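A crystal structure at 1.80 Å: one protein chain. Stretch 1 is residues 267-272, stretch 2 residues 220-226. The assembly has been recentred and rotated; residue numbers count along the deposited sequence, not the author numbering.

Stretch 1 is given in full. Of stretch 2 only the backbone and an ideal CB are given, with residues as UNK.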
# COMPACT_ATOMS: atom_id res chain seq x y z
N GLY A 267 -17.96 -16.19 46.49
CA GLY A 267 -18.86 -15.11 46.84
C GLY A 267 -18.10 -13.81 46.93
O GLY A 267 -18.70 -12.76 47.01
N TRP A 268 -16.77 -13.89 46.90
CA TRP A 268 -15.93 -12.70 47.19
C TRP A 268 -16.13 -11.56 46.22
O TRP A 268 -15.71 -10.43 46.51
CB TRP A 268 -14.43 -13.06 47.27
CG TRP A 268 -13.80 -13.30 45.94
CD1 TRP A 268 -13.76 -14.49 45.27
CD2 TRP A 268 -13.09 -12.34 45.11
NE1 TRP A 268 -13.09 -14.33 44.09
CE2 TRP A 268 -12.69 -13.03 43.95
CE3 TRP A 268 -12.80 -10.97 45.23
CZ2 TRP A 268 -11.97 -12.41 42.92
CZ3 TRP A 268 -12.10 -10.34 44.17
CH2 TRP A 268 -11.69 -11.07 43.04
N ARG A 269 -16.72 -11.84 45.06
CA ARG A 269 -17.04 -10.77 44.11
C ARG A 269 -18.42 -10.15 44.38
O ARG A 269 -18.76 -9.13 43.80
CB ARG A 269 -16.93 -11.23 42.66
CG ARG A 269 -15.53 -11.74 42.26
CD ARG A 269 -15.44 -12.03 40.78
NE ARG A 269 -14.06 -12.26 40.34
CZ ARG A 269 -13.24 -11.31 39.82
NH1 ARG A 269 -13.63 -10.06 39.67
NH2 ARG A 269 -12.00 -11.63 39.45
N GLU A 270 -19.19 -10.76 45.28
CA GLU A 270 -20.60 -10.33 45.47
C GLU A 270 -20.77 -9.19 46.45
O GLU A 270 -19.93 -9.02 47.36
CB GLU A 270 -21.50 -11.49 45.95
CG GLU A 270 -21.38 -12.78 45.17
CD GLU A 270 -21.97 -12.72 43.78
OE1 GLU A 270 -22.67 -11.73 43.45
OE2 GLU A 270 -21.73 -13.66 43.00
N PRO A 271 -21.86 -8.42 46.30
CA PRO A 271 -22.10 -7.32 47.22
C PRO A 271 -22.00 -7.65 48.71
O PRO A 271 -21.39 -6.87 49.45
CB PRO A 271 -23.51 -6.86 46.85
CG PRO A 271 -23.58 -7.11 45.38
CD PRO A 271 -22.79 -8.37 45.15
N ASP A 272 -22.57 -8.78 49.15
CA ASP A 272 -22.72 -8.99 50.61
C ASP A 272 -21.62 -9.81 51.29
O ASP A 272 -21.77 -10.24 52.44
CB ASP A 272 -24.12 -9.54 50.93
CG ASP A 272 -25.21 -8.47 50.87
OD1 ASP A 272 -24.86 -7.26 50.96
OD2 ASP A 272 -26.41 -8.83 50.74
N UNK A 220 -22.63 -0.16 44.60
CA UNK A 220 -22.21 -1.11 43.58
C UNK A 220 -20.91 -1.68 44.14
O UNK A 220 -20.11 -0.91 44.68
CB UNK A 220 -22.04 -0.47 42.20
N UNK A 221 -20.70 -2.98 44.00
CA UNK A 221 -19.48 -3.63 44.48
C UNK A 221 -18.57 -3.93 43.31
O UNK A 221 -18.95 -4.62 42.37
CB UNK A 221 -19.80 -4.91 45.25
N UNK A 222 -17.35 -3.39 43.35
CA UNK A 222 -16.35 -3.64 42.33
C UNK A 222 -15.38 -4.62 42.97
O UNK A 222 -15.10 -4.52 44.18
CB UNK A 222 -15.66 -2.36 41.86
N UNK A 223 -14.90 -5.57 42.18
CA UNK A 223 -13.95 -6.55 42.68
C UNK A 223 -12.94 -6.86 41.62
O UNK A 223 -13.27 -6.98 40.42
CB UNK A 223 -14.66 -7.83 43.13
N UNK A 224 -11.69 -7.03 42.03
CA UNK A 224 -10.62 -7.18 41.05
C UNK A 224 -9.70 -8.23 41.61
O UNK A 224 -9.37 -8.16 42.78
CB UNK A 224 -9.89 -5.87 40.77
N UNK A 225 -9.34 -9.21 40.80
CA UNK A 225 -8.12 -10.03 41.07
C UNK A 225 -7.01 -9.50 40.17
O UNK A 225 -7.28 -9.03 39.07
CB UNK A 225 -8.36 -11.52 40.82
N UNK A 226 -5.78 -9.51 40.65
CA UNK A 226 -4.65 -9.08 39.85
C UNK A 226 -3.49 -9.99 40.20
O UNK A 226 -3.33 -10.38 41.36
CB UNK A 226 -4.31 -7.61 40.09

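Residues 220-226 form part of a longer strand, and the loop 267-272 lies against one side of it, its touching part, 268-271, running nearly antiparallel to residues 221-225 (161° between their end-to-end directions). A type I turn from Gly267 to Glu270, closed by the 2.7 Å hydrogen bond from Glu270 N to Gly267 O, holds Trp268 and Arg269 at its two central corners, and both extend their side chains along the strand.

At position 220, CA-to-CB points away from the loop, and no atom of stretch 1 lies within 5.5 Å of the ideal CB. The contact therefore sets no preference; the residue is Asn220, whose OD1 is hydrogen-bonded elsewhere in the structure.

Position 221 points toward the loop. Its ideal CB is 3.9 Å from Pro271 CA and 4.6 Å from Arg269 O, with phi/psi of -105/121, typical of a strand. The bend from 269 to 271 leaves little depth over this CB, so a short or beta-branched side chain suits: alanine, serine, threonine or valine. The residue is Thr221, with chi1 in the m well. Its CG2 lies 4.0 Å from Arg269 O and also 4.0 Å from Glu270 O, while OG1 comes to 3.2 Å from Pro271 CA and finds its hydrogen bonding elsewhere. The backbone adds a bridge of its own, since water 1 donates to both Thr221 O (3.0 Å) and Arg269 O (2.8 Å).

Position 222 points away, into space that stretch 1 does not touch, and any strand-compatible residue would be consistent with the visible atoms; it is Leu222.

Position 223 again faces the loop. The ideal CB is 3.7 Å from Trp268 CZ3 and 3.9 Å from Arg269 CA, so the indole and the start of the arginine side chain already meet it at contact distance. A small side chain is the natural expectation, with alanine the best apolar match and serine also conceivable. The residue is Ala223. Its methyl makes the apolar contact with the tryptophan, CB to CZ3 at 3.8 Å, and lies 4.1 Å from Arg269 CG. Its carbonyl O is 3.2 Å from Arg269 NH1, at the far end of the same extended side chain.

At position 224 the CB points away, and the visible loop would allow many residues, beta-branched ones fitting the extended backbone well. Val224 occupies it; its contact with the loop is through the backbone, where O meets the edge of the indole, 3.7 Å from Trp268 CH2.

Position 225 points sideways, its ideal CB 3.9 Å from Arg269 NH2 and 4.0 Å from Trp268 CH2. A guanidinium so near favours a compact polar group, such as serine or threonine, or an acid such as aspartate. Ser225, with chi1 in the p well, brings OG to 3.3 Å from Arg269 NH2, near the guanidinium plane. Water 2 joins the same two groups, 2.6 Å from Ser225 OG and accepting from Arg269 NH2 at 3.1 Å.

Position 226 is out of reach of the loop, which gives no guide to its side chain; it is Ala226.

Stretch 2 (220-226) NTLAVSA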
# COMPACT_ATOMS: atom_id res chain seq x y z
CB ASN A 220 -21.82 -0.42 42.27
CG ASN A 220 -22.99 0.20 41.52
OD1 ASN A 220 -23.22 -0.14 40.36
ND2 ASN A 220 -23.70 1.14 42.15
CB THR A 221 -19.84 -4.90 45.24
OG1 THR A 221 -20.69 -4.55 46.35
CG2 THR A 221 -18.58 -5.60 45.76
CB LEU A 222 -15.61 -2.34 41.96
CG LEU A 222 -16.55 -1.13 41.77
CD1 LEU A 222 -15.77 0.16 41.57
CD2 LEU A 222 -17.46 -1.38 40.57
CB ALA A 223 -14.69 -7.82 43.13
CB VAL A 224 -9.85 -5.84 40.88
CG1 VAL A 224 -8.56 -6.02 40.10
CG2 VAL A 224 -10.71 -4.83 40.16
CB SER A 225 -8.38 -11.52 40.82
OG SER A 225 -8.68 -11.77 39.45
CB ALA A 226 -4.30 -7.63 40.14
O HOH W 1 -18.17 -7.44 41.67
O HOH W 2 -9.95 -13.99 39.59
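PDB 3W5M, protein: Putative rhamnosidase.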